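Local coordinates for protein catalase (Pseudomonas syringae, PDB 1M7S) that decomposes hydrogen peroxide into water and oxygen with the help of a bound heme, protecting the cell from peroxide damage, at residues F299-E302 with T303-A307; L198-A201 with K202-H206; A415-L418 with Y419-Y422. All blocks are in the same frame, centred on the assembly; numbering follows the deposited sequence.

How the contacts relate
Followed from the N terminus, the chain meets contact 2 first, then contact 1, then contact 3; each closes a local turn within one continuous run of residues, so none encloses or crosses another. Contact 2 (198-206) turns strand 190-199 back into strand 205-214 of the antiparallel barrel sheet. Contact 1 (299-307) forms the short helix reached after strand 284-295 and leads the chain past the heme. Contact 3 (415-422) ends helix 413-421, among the C-terminal helices. The three are well separated: centres lie about 34 Å apart for contacts 1 and 2, about 35 Å for contacts 2 and 3, and about 38 Å for contacts 1 and 3, which sit on opposite sides of the chain's centre.

Contact 1: residues F299-E302 with T303-A307; sequences FFQE and TEQVA
T303 sets its CB over one face of the F299 ring, 4.0 Å from the centroid and 13° off the normal, a CH-pi contact. The ring gets there because its CG stands anti to the backbone N (chi1 -172°), alongside the next turn; branching at CB also lets T303 CG2 approach F299 CE1, at 3.8 Å. The other close-fitting part is Q305. Its extended chain places CG over a face of the F300 ring, and NE2 gives Q301 O a nearly straight bond (3.2 Å, 171°) in its own amide plane. An amide suits this buried interface because its N-H donors can be satisfied there: NE2 also bonds to N366 O of the second subunit, where Q301 likewise finds T370 and N366.

The side of E304 is looser and partly exposed. CB lies 4.0 Å from F300 CD2, and the bend at chi2 swings OE2 obliquely past F299 CE2; OE1 makes a long, weak ion pair with R49.

Backbone bonds from E304 N to F299 O (2.9 Å) and Q305 N to F300 O (3.1 Å) run from i+5 back to i, the pi-type pattern, in a short helix leading into a loop whose V306 side chain comes to about 5 Å from a heme.

Contact 2: residues L198-A201 with K202-H206; sequences LVNA and KGEVH
L198 and H206 form an antiparallel hydrogen-bonded pair: L198 N reaches H206 O at 2.9 Å and H206 N reaches L198 O at 3.0 Å. Nearer the turn, N200 N bonds to E204 O (3.1 Å); two CA-H...O contacts, V205 CA to L198 O and V199 CA to E204 O, lie between these bonds.

The turn itself is type I, from N200 to G203, closed by G203 N to N200 O at 2.9 Å. G203, its last residue, has phi 92°, where a CB would jam against the preceding carbonyl O; this gives the G1 beta bulge of a hairpin joining strands 190-199 and 205-214 of the catalase barrel sheet.

Among polar side chains, N200 (chi1 73°) folds its amide back over the loop; asparagine suits the place because this short group offers a carbonyl and an N-H at once. OD1 takes E204 N from above its carbonyl plane (3.0 Å) and K202 N more weakly, while ND2 points almost straight at E204 OE2 (3.0 Å, 171°) and also bonds to D70 O. K202 NZ forms a salt bridge, with a weak hydrogen bond, to the same OE2 on the exposed side.

Apolar contact is slight: V199 CB and V205 CG2 meet at 4.1 Å.

Contact 3: residues A415-L418 with Y419-Y422; sequences AGDL and YRSY. Unlike the reference sequence in segment 419-422: Y419 (reference Phe).
Y422 meets L418 twice. The face of its ring lies over the L418 carbonyl, with O 3.6 Å above the ring plane and over its centre, and the phenol end reaches the branched tip of the leucine, where L418 CG is 3.6 Å from Y422 OH. Leucine suits the place because its CG, anti to the backbone N (chi1 -172°), presents both methyls to the flat phenol end. The same carbonyl oxygen is gripped by S421: OG donates to L418 O over only 2.6 Å, in the carbonyl plane and on a lone pair, while S421 N adds a weak bond. Serine suits this place, since its short side chain can fold back onto the carbonyl three residues earlier.

On the exposed flank, R420 bends at chi3 and lays its guanidinium flat over the peptide of G416, whose O sits 3.3 Å from the plane and over its centre. Glycine, with no side chain, makes room for that approach. From there R420 NH2 reaches D417 OD1 at 3.3 Å; the two planes are 88° apart, and NH2 approaches OD1 from above the carboxylate plane, a single-point salt bridge.

Helical bonds position these groups, R420 N to G416 O at 2.9 Å and Y419 N to A415 O at 3.1 Å; the Y422 N to Y419 O bond, from i+3 to i, is of the 3-10 kind. Farther out, R420 NH1 forms a salt bridge with D457 and a hydrogen bond to E456 O.

Around this last turn of helix 413-421, Y419 bonds to N459, stacks on Y460, makes a cation-pi contact with K427 and packs against L430 of helix 424-438, while L418 and Y422 lie against L174 of helix 169-176, joining the C-terminal helices to that earlier one.

Contact 1: residues F299-E302 with T303-A307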
ATOM      1  N   PHE A 299       5.475 -20.741   7.207  1.00  6.90           N
ATOM      2  CA  PHE A 299       6.586 -19.799   7.187  1.00  6.93           C
ATOM      3  C   PHE A 299       6.135 -18.356   7.022  1.00  6.28           C
ATOM      4  O   PHE A 299       6.542 -17.437   7.765  1.00  6.38           O
ATOM      5  CB  PHE A 299       7.598 -20.203   6.078  1.00  7.28           C
ATOM      6  CG  PHE A 299       8.856 -19.361   6.158  1.00  7.52           C
ATOM      7  CD1 PHE A 299       9.952 -19.793   6.873  1.00  8.58           C
ATOM      8  CD2 PHE A 299       8.960 -18.158   5.464  1.00 11.95           C
ATOM      9  CE1 PHE A 299      11.127 -19.056   6.954  1.00  9.33           C
ATOM     10  CE2 PHE A 299      10.117 -17.414   5.506  1.00 11.34           C
ATOM     11  CZ  PHE A 299      11.203 -17.853   6.260  1.00  8.42           C
ATOM     12  N   PHE A 300       5.198 -18.135   6.066  1.00  6.20           N
ATOM     13  CA  PHE A 300       4.761 -16.776   5.792  1.00  7.27           C
ATOM     14  C   PHE A 300       3.993 -16.193   6.978  1.00  5.62           C
ATOM     15  O   PHE A 300       4.171 -15.069   7.427  1.00  4.20           O
ATOM     16  CB  PHE A 300       3.878 -16.687   4.522  1.00  3.77           C
ATOM     17  CG  PHE A 300       3.462 -15.279   4.192  1.00  6.71           C
ATOM     18  CD1 PHE A 300       2.197 -14.794   4.546  1.00  6.36           C
ATOM     19  CD2 PHE A 300       4.301 -14.428   3.457  1.00  8.15           C
ATOM     20  CE1 PHE A 300       1.753 -13.512   4.260  1.00  6.75           C
ATOM     21  CE2 PHE A 300       3.875 -13.122   3.171  1.00  7.17           C
ATOM     22  CZ  PHE A 300       2.604 -12.675   3.556  1.00  9.76           C
ATOM     23  N   GLN A 301       2.965 -16.935   7.434  1.00  5.78           N
ATOM     24  CA  GLN A 301       2.067 -16.411   8.463  1.00  6.30           C
ATOM     25  C   GLN A 301       2.785 -16.118   9.767  1.00  7.17           C
ATOM     26  O   GLN A 301       2.389 -15.192  10.512  1.00  7.70           O
ATOM     27  CB  GLN A 301       0.910 -17.420   8.735  1.00  5.61           C
ATOM     28  CG  GLN A 301      -0.236 -17.317   7.707  1.00  7.28           C
ATOM     29  CD  GLN A 301      -1.094 -18.569   7.683  1.00  5.01           C
ATOM     30  OE1 GLN A 301      -0.827 -19.534   8.399  1.00  7.74           O
ATOM     31  NE2 GLN A 301      -2.196 -18.497   6.915  1.00  7.02           N
ATOM     32  N   GLU A 302       3.800 -16.901  10.070  1.00  8.41           N
ATOM     33  CA  GLU A 302       4.540 -16.776  11.312  1.00 11.01           C
ATOM     34  C   GLU A 302       5.915 -16.136  11.139  1.00  8.86           C
ATOM     35  O   GLU A 302       6.082 -15.035  11.692  1.00 10.88           O
ATOM     36  CB  GLU A 302       4.694 -18.164  11.948  1.00 14.17           C
ATOM     37  CG  GLU A 302       3.294 -18.755  12.228  1.00 16.56           C
ATOM     38  CD  GLU A 302       3.358 -20.185  12.710  1.00 20.38           C
ATOM     39  OE1 GLU A 302       3.817 -20.402  13.863  1.00 21.49           O
ATOM     40  OE2 GLU A 302       2.946 -21.102  11.962  1.00 21.53           O
ATOM     41  N   THR A 303       6.859 -16.772  10.480  1.00  8.02           N
ATOM     42  CA  THR A 303       8.229 -16.220  10.436  1.00  7.99           C
ATOM     43  C   THR A 303       8.272 -14.924   9.637  1.00  9.23           C
ATOM     44  O   THR A 303       8.919 -14.008  10.098  1.00 10.29           O
ATOM     45  CB  THR A 303       9.210 -17.237   9.842  1.00  9.43           C
ATOM     46  OG1 THR A 303       9.058 -18.494  10.558  1.00  8.51           O
ATOM     47  CG2 THR A 303      10.666 -16.790   9.935  1.00  7.34           C
ATOM     48  N   GLU A 304       7.604 -14.860   8.485  1.00  8.46           N
ATOM     49  CA  GLU A 304       7.718 -13.625   7.694  1.00  8.60           C
ATOM     50  C   GLU A 304       6.981 -12.497   8.402  1.00  7.79           C
ATOM     51  O   GLU A 304       7.482 -11.394   8.444  1.00  5.68           O
ATOM     52  CB  GLU A 304       7.147 -13.845   6.278  1.00 11.43           C
ATOM     53  CG  GLU A 304       7.520 -12.720   5.321  1.00 12.38           C
ATOM     54  CD  GLU A 304       9.023 -12.504   5.157  1.00 15.52           C
ATOM     55  OE1 GLU A 304       9.435 -11.337   4.877  1.00 17.68           O
ATOM     56  OE2 GLU A 304       9.837 -13.428   5.246  1.00 17.66           O
ATOM     57  N   GLN A 305       5.743 -12.778   8.888  1.00  7.13           N
ATOM     58  CA  GLN A 305       4.956 -11.717   9.492  1.00  7.64           C
ATOM     59  C   GLN A 305       5.264 -11.355  10.939  1.00  6.43           C
ATOM     60  O   GLN A 305       4.704 -10.319  11.386  1.00  6.40           O
ATOM     61  CB  GLN A 305       3.462 -12.010   9.330  1.00  7.46           C
ATOM     62  CG  GLN A 305       2.957 -12.035   7.905  1.00  6.34           C
ATOM     63  CD  GLN A 305       1.454 -12.202   7.819  1.00  8.49           C
ATOM     64  OE1 GLN A 305       0.850 -11.480   7.033  1.00  8.96           O
ATOM     65  NE2 GLN A 305       0.839 -13.103   8.630  1.00  7.24           N
ATOM     66  N   VAL A 306       6.144 -12.040  11.637  1.00  7.51           N
ATOM     67  CA  VAL A 306       6.410 -11.662  13.025  1.00  6.79           C
ATOM     68  C   VAL A 306       7.022 -10.272  13.062  1.00  7.34           C
ATOM     69  O   VAL A 306       7.823  -9.869  12.209  1.00  8.28           O
ATOM     70  CB  VAL A 306       7.236 -12.735  13.740  1.00  8.87           C
ATOM     71  CG1 VAL A 306       8.702 -12.789  13.285  1.00  8.12           C
ATOM     72  CG2 VAL A 306       7.111 -12.598  15.260  1.00  8.34           C
ATOM     73  N   ALA A 307       6.645  -9.480  14.060  1.00  5.26           N
ATOM     74  CA  ALA A 307       7.066  -8.090  14.224  1.00  5.11           C
ATOM     75  C   ALA A 307       7.857  -7.961  15.529  1.00  8.94           C
ATOM     76  O   ALA A 307       7.251  -7.977  16.606  1.00  9.38           O
ATOM     77  CB  ALA A 307       5.832  -7.195  14.221  1.00  9.20           C
TER

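Contact 2: residues L198-A201 with K202-H206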
ATOM      1  N   LEU A 198      16.236  -1.765  33.903  1.00 10.40           N
ATOM      2  CA  LEU A 198      15.235  -2.519  34.630  1.00 12.10           C
ATOM      3  C   LEU A 198      14.729  -1.645  35.805  1.00 11.74           C
ATOM      4  O   LEU A 198      15.582  -1.072  36.490  1.00 11.50           O
ATOM      5  CB  LEU A 198      15.767  -3.852  35.170  1.00 11.95           C
ATOM      6  CG  LEU A 198      16.177  -4.844  34.063  1.00 14.91           C
ATOM      7  CD1 LEU A 198      16.477  -6.244  34.600  1.00 16.18           C
ATOM      8  CD2 LEU A 198      15.116  -4.953  32.994  1.00 15.92           C
ATOM      9  N   VAL A 199      13.435  -1.646  35.989  1.00 11.03           N
ATOM     10  CA  VAL A 199      12.858  -0.803  37.047  1.00 12.45           C
ATOM     11  C   VAL A 199      12.063  -1.692  38.002  1.00 13.30           C
ATOM     12  O   VAL A 199      11.372  -2.641  37.606  1.00 11.76           O
ATOM     13  CB  VAL A 199      12.247   0.498  36.543  1.00 18.42           C
ATOM     14  CG1 VAL A 199      12.186   0.663  35.023  1.00 16.21           C
ATOM     15  CG2 VAL A 199      10.973   0.935  37.235  1.00 16.46           C
ATOM     16  N   ASN A 200      12.328  -1.450  39.300  1.00 12.50           N
ATOM     17  CA  ASN A 200      11.705  -2.303  40.318  1.00 13.60           C
ATOM     18  C   ASN A 200      10.450  -1.660  40.859  1.00 14.99           C
ATOM     19  O   ASN A 200      10.112  -0.530  40.505  1.00 14.41           O
ATOM     20  CB  ASN A 200      12.749  -2.664  41.355  1.00 13.30           C
ATOM     21  CG  ASN A 200      13.173  -1.554  42.299  1.00 14.05           C
ATOM     22  OD1 ASN A 200      12.527  -0.514  42.417  1.00 16.00           O
ATOM     23  ND2 ASN A 200      14.288  -1.733  43.002  1.00 14.14           N
ATOM     24  N   ALA A 201       9.769  -2.376  41.778  1.00 16.90           N
ATOM     25  CA  ALA A 201       8.515  -1.813  42.314  1.00 19.68           C
ATOM     26  C   ALA A 201       8.709  -0.531  43.102  1.00 20.86           C
ATOM     27  O   ALA A 201       7.742   0.268  43.126  1.00 21.69           O
ATOM     28  CB  ALA A 201       7.759  -2.877  43.087  1.00 18.51           C
ATOM     29  N   LYS A 202       9.900  -0.176  43.594  1.00 21.48           N
ATOM     30  CA  LYS A 202      10.090   1.121  44.232  1.00 24.24           C
ATOM     31  C   LYS A 202      10.442   2.230  43.261  1.00 24.23           C
ATOM     32  O   LYS A 202      10.604   3.400  43.624  1.00 23.94           O
ATOM     33  CB  LYS A 202      11.199   0.992  45.307  1.00 27.36           C
ATOM     34  CG  LYS A 202      10.787  -0.105  46.285  1.00 30.60           C
ATOM     35  CD  LYS A 202      11.427   0.013  47.645  1.00 33.30           C
ATOM     36  CE  LYS A 202      12.404  -1.119  47.918  1.00 34.43           C
ATOM     37  NZ  LYS A 202      13.292  -1.325  46.738  1.00 36.25           N
ATOM     38  N   GLY A 203      10.610   1.924  41.974  1.00 21.23           N
ATOM     39  CA  GLY A 203      10.908   2.934  40.959  1.00 19.91           C
ATOM     40  C   GLY A 203      12.414   3.097  40.754  1.00 18.36           C
ATOM     41  O   GLY A 203      12.854   3.991  40.021  1.00 19.20           O
ATOM     42  N   GLU A 204      13.198   2.296  41.443  1.00 16.27           N
ATOM     43  CA  GLU A 204      14.644   2.367  41.346  1.00 17.47           C
ATOM     44  C   GLU A 204      15.115   1.659  40.067  1.00 16.31           C
ATOM     45  O   GLU A 204      14.472   0.708  39.692  1.00 14.36           O
ATOM     46  CB  GLU A 204      15.342   1.687  42.518  1.00 19.96           C
ATOM     47  CG  GLU A 204      14.894   2.366  43.821  1.00 24.56           C
ATOM     48  CD  GLU A 204      15.206   1.477  45.006  1.00 26.49           C
ATOM     49  OE1 GLU A 204      15.152   1.995  46.158  1.00 28.72           O
ATOM     50  OE2 GLU A 204      15.498   0.277  44.807  1.00 26.53           O
ATOM     51  N   VAL A 205      16.204   2.157  39.516  1.00 14.98           N
ATOM     52  CA  VAL A 205      16.660   1.646  38.208  1.00 14.42           C
ATOM     53  C   VAL A 205      17.995   0.963  38.287  1.00 11.99           C
ATOM     54  O   VAL A 205      18.887   1.323  39.053  1.00 12.63           O
ATOM     55  CB  VAL A 205      16.700   2.982  37.404  1.00 17.97           C
ATOM     56  CG1 VAL A 205      17.742   3.008  36.334  1.00 19.95           C
ATOM     57  CG2 VAL A 205      15.288   3.264  36.847  1.00 16.54           C
ATOM     58  N   HIS A 206      18.262  -0.031  37.436  1.00 11.74           N
ATOM     59  CA  HIS A 206      19.528  -0.682  37.287  1.00 12.48           C
ATOM     60  C   HIS A 206      19.770  -0.835  35.748  1.00 11.23           C
ATOM     61  O   HIS A 206      18.776  -0.960  35.060  1.00 12.01           O
ATOM     62  CB  HIS A 206      19.677  -2.068  37.877  1.00 14.05           C
ATOM     63  CG  HIS A 206      19.738  -2.094  39.380  1.00 15.39           C
ATOM     64  ND1 HIS A 206      18.576  -1.885  40.114  1.00 16.40           N
ATOM     65  CD2 HIS A 206      20.741  -2.313  40.241  1.00 18.00           C
ATOM     66  CE1 HIS A 206      18.872  -1.966  41.413  1.00 18.25           C
ATOM     67  NE2 HIS A 206      20.163  -2.235  41.512  1.00 19.20           N
TER

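Contact 3: residues A415-L418 with Y419-Y422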
ATOM      1  N   ALA A 415      39.126  -3.956  21.108  1.00  8.58           N
ATOM      2  CA  ALA A 415      39.402  -4.650  19.847  1.00  8.78           C
ATOM      3  C   ALA A 415      40.741  -5.377  19.965  1.00 10.01           C
ATOM      4  O   ALA A 415      40.874  -6.477  19.451  1.00 11.41           O
ATOM      5  CB  ALA A 415      39.504  -3.622  18.713  1.00  8.43           C
ATOM      6  N   GLY A 416      41.743  -4.714  20.562  1.00 10.76           N
ATOM      7  CA  GLY A 416      43.040  -5.383  20.816  1.00 11.10           C
ATOM      8  C   GLY A 416      42.876  -6.548  21.794  1.00 11.23           C
ATOM      9  O   GLY A 416      43.476  -7.639  21.613  1.00 12.44           O
ATOM     10  N   ASP A 417      42.130  -6.374  22.867  1.00 11.22           N
ATOM     11  CA  ASP A 417      41.826  -7.429  23.822  1.00 13.25           C
ATOM     12  C   ASP A 417      41.279  -8.646  23.114  1.00 12.16           C
ATOM     13  O   ASP A 417      41.735  -9.765  23.271  1.00 12.24           O
ATOM     14  CB  ASP A 417      40.849  -6.948  24.905  1.00 15.97           C
ATOM     15  CG  ASP A 417      41.546  -5.983  25.835  1.00 20.20           C
ATOM     16  OD1 ASP A 417      42.784  -5.972  25.880  1.00 20.44           O
ATOM     17  OD2 ASP A 417      40.867  -5.192  26.531  1.00 24.15           O
ATOM     18  N   LEU A 418      40.267  -8.433  22.249  1.00 12.89           N
ATOM     19  CA  LEU A 418      39.671  -9.494  21.447  1.00 12.05           C
ATOM     20  C   LEU A 418      40.647 -10.209  20.542  1.00 12.03           C
ATOM     21  O   LEU A 418      40.746 -11.473  20.609  1.00 12.46           O
ATOM     22  CB  LEU A 418      38.496  -8.863  20.673  1.00 12.22           C
ATOM     23  CG  LEU A 418      37.579  -9.777  19.901  1.00 13.52           C
ATOM     24  CD1 LEU A 418      36.932 -10.773  20.868  1.00 12.41           C
ATOM     25  CD2 LEU A 418      36.466  -8.929  19.245  1.00 13.99           C
ATOM     26  N   TYR A 419      41.461  -9.472  19.793  1.00 10.48           N
ATOM     27  CA  TYR A 419      42.489 -10.010  18.923  1.00 11.35           C
ATOM     28  C   TYR A 419      43.457 -10.896  19.700  1.00 14.98           C
ATOM     29  O   TYR A 419      43.688 -12.059  19.333  1.00 15.90           O
ATOM     30  CB  TYR A 419      43.359  -8.885  18.273  1.00 10.69           C
ATOM     31  CG  TYR A 419      44.400  -9.429  17.322  1.00 11.89           C
ATOM     32  CD1 TYR A 419      44.125  -9.891  16.066  1.00 10.66           C
ATOM     33  CD2 TYR A 419      45.739  -9.538  17.761  1.00 11.42           C
ATOM     34  CE1 TYR A 419      45.072 -10.436  15.219  1.00 12.07           C
ATOM     35  CE2 TYR A 419      46.699 -10.067  16.942  1.00 12.19           C
ATOM     36  CZ  TYR A 419      46.378 -10.510  15.685  1.00 14.19           C
ATOM     37  OH  TYR A 419      47.371 -11.049  14.872  1.00 15.67           O
ATOM     38  N   ARG A 420      43.941 -10.404  20.832  1.00 17.12           N
ATOM     39  CA  ARG A 420      44.879 -11.140  21.660  1.00 17.08           C
ATOM     40  C   ARG A 420      44.296 -12.377  22.324  1.00 18.03           C
ATOM     41  O   ARG A 420      45.081 -13.282  22.707  1.00 17.06           O
ATOM     42  CB  ARG A 420      45.485 -10.252  22.759  1.00 17.63           C
ATOM     43  CG  ARG A 420      46.502  -9.271  22.173  1.00 19.77           C
ATOM     44  CD  ARG A 420      47.157  -8.472  23.286  1.00 20.02           C
ATOM     45  NE  ARG A 420      46.342  -7.371  23.689  1.00 22.60           N
ATOM     46  CZ  ARG A 420      46.065  -6.225  23.116  1.00 22.23           C
ATOM     47  NH1 ARG A 420      46.561  -5.835  21.936  1.00 21.78           N
ATOM     48  NH2 ARG A 420      45.257  -5.412  23.779  1.00 22.77           N
ATOM     49  N   SER A 421      42.992 -12.444  22.490  1.00 16.06           N
ATOM     50  CA  SER A 421      42.314 -13.599  23.036  1.00 15.63           C
ATOM     51  C   SER A 421      42.167 -14.748  22.025  1.00 17.17           C
ATOM     52  O   SER A 421      41.848 -15.885  22.370  1.00 16.02           O
ATOM     53  CB  SER A 421      40.919 -13.158  23.531  1.00 15.83           C
ATOM     54  OG  SER A 421      39.974 -13.074  22.473  1.00 15.23           O
ATOM     55  N   TYR A 422      42.357 -14.473  20.727  1.00 15.29           N
ATOM     56  CA  TYR A 422      42.179 -15.481  19.701  1.00 16.30           C
ATOM     57  C   TYR A 422      43.347 -16.461  19.598  1.00 15.82           C
ATOM     58  O   TYR A 422      44.493 -16.107  19.905  1.00 14.49           O
ATOM     59  CB  TYR A 422      42.035 -14.796  18.341  1.00 16.39           C
ATOM     60  CG  TYR A 422      40.698 -14.143  18.084  1.00 15.27           C
ATOM     61  CD1 TYR A 422      40.661 -13.048  17.230  1.00 16.96           C
ATOM     62  CD2 TYR A 422      39.533 -14.565  18.687  1.00 15.59           C
ATOM     63  CE1 TYR A 422      39.441 -12.417  16.980  1.00 16.97           C
ATOM     64  CE2 TYR A 422      38.317 -13.952  18.426  1.00 19.84           C
ATOM     65  CZ  TYR A 422      38.302 -12.867  17.553  1.00 17.81           C
ATOM     66  OH  TYR A 422      37.092 -12.256  17.302  1.00 20.32           O
TER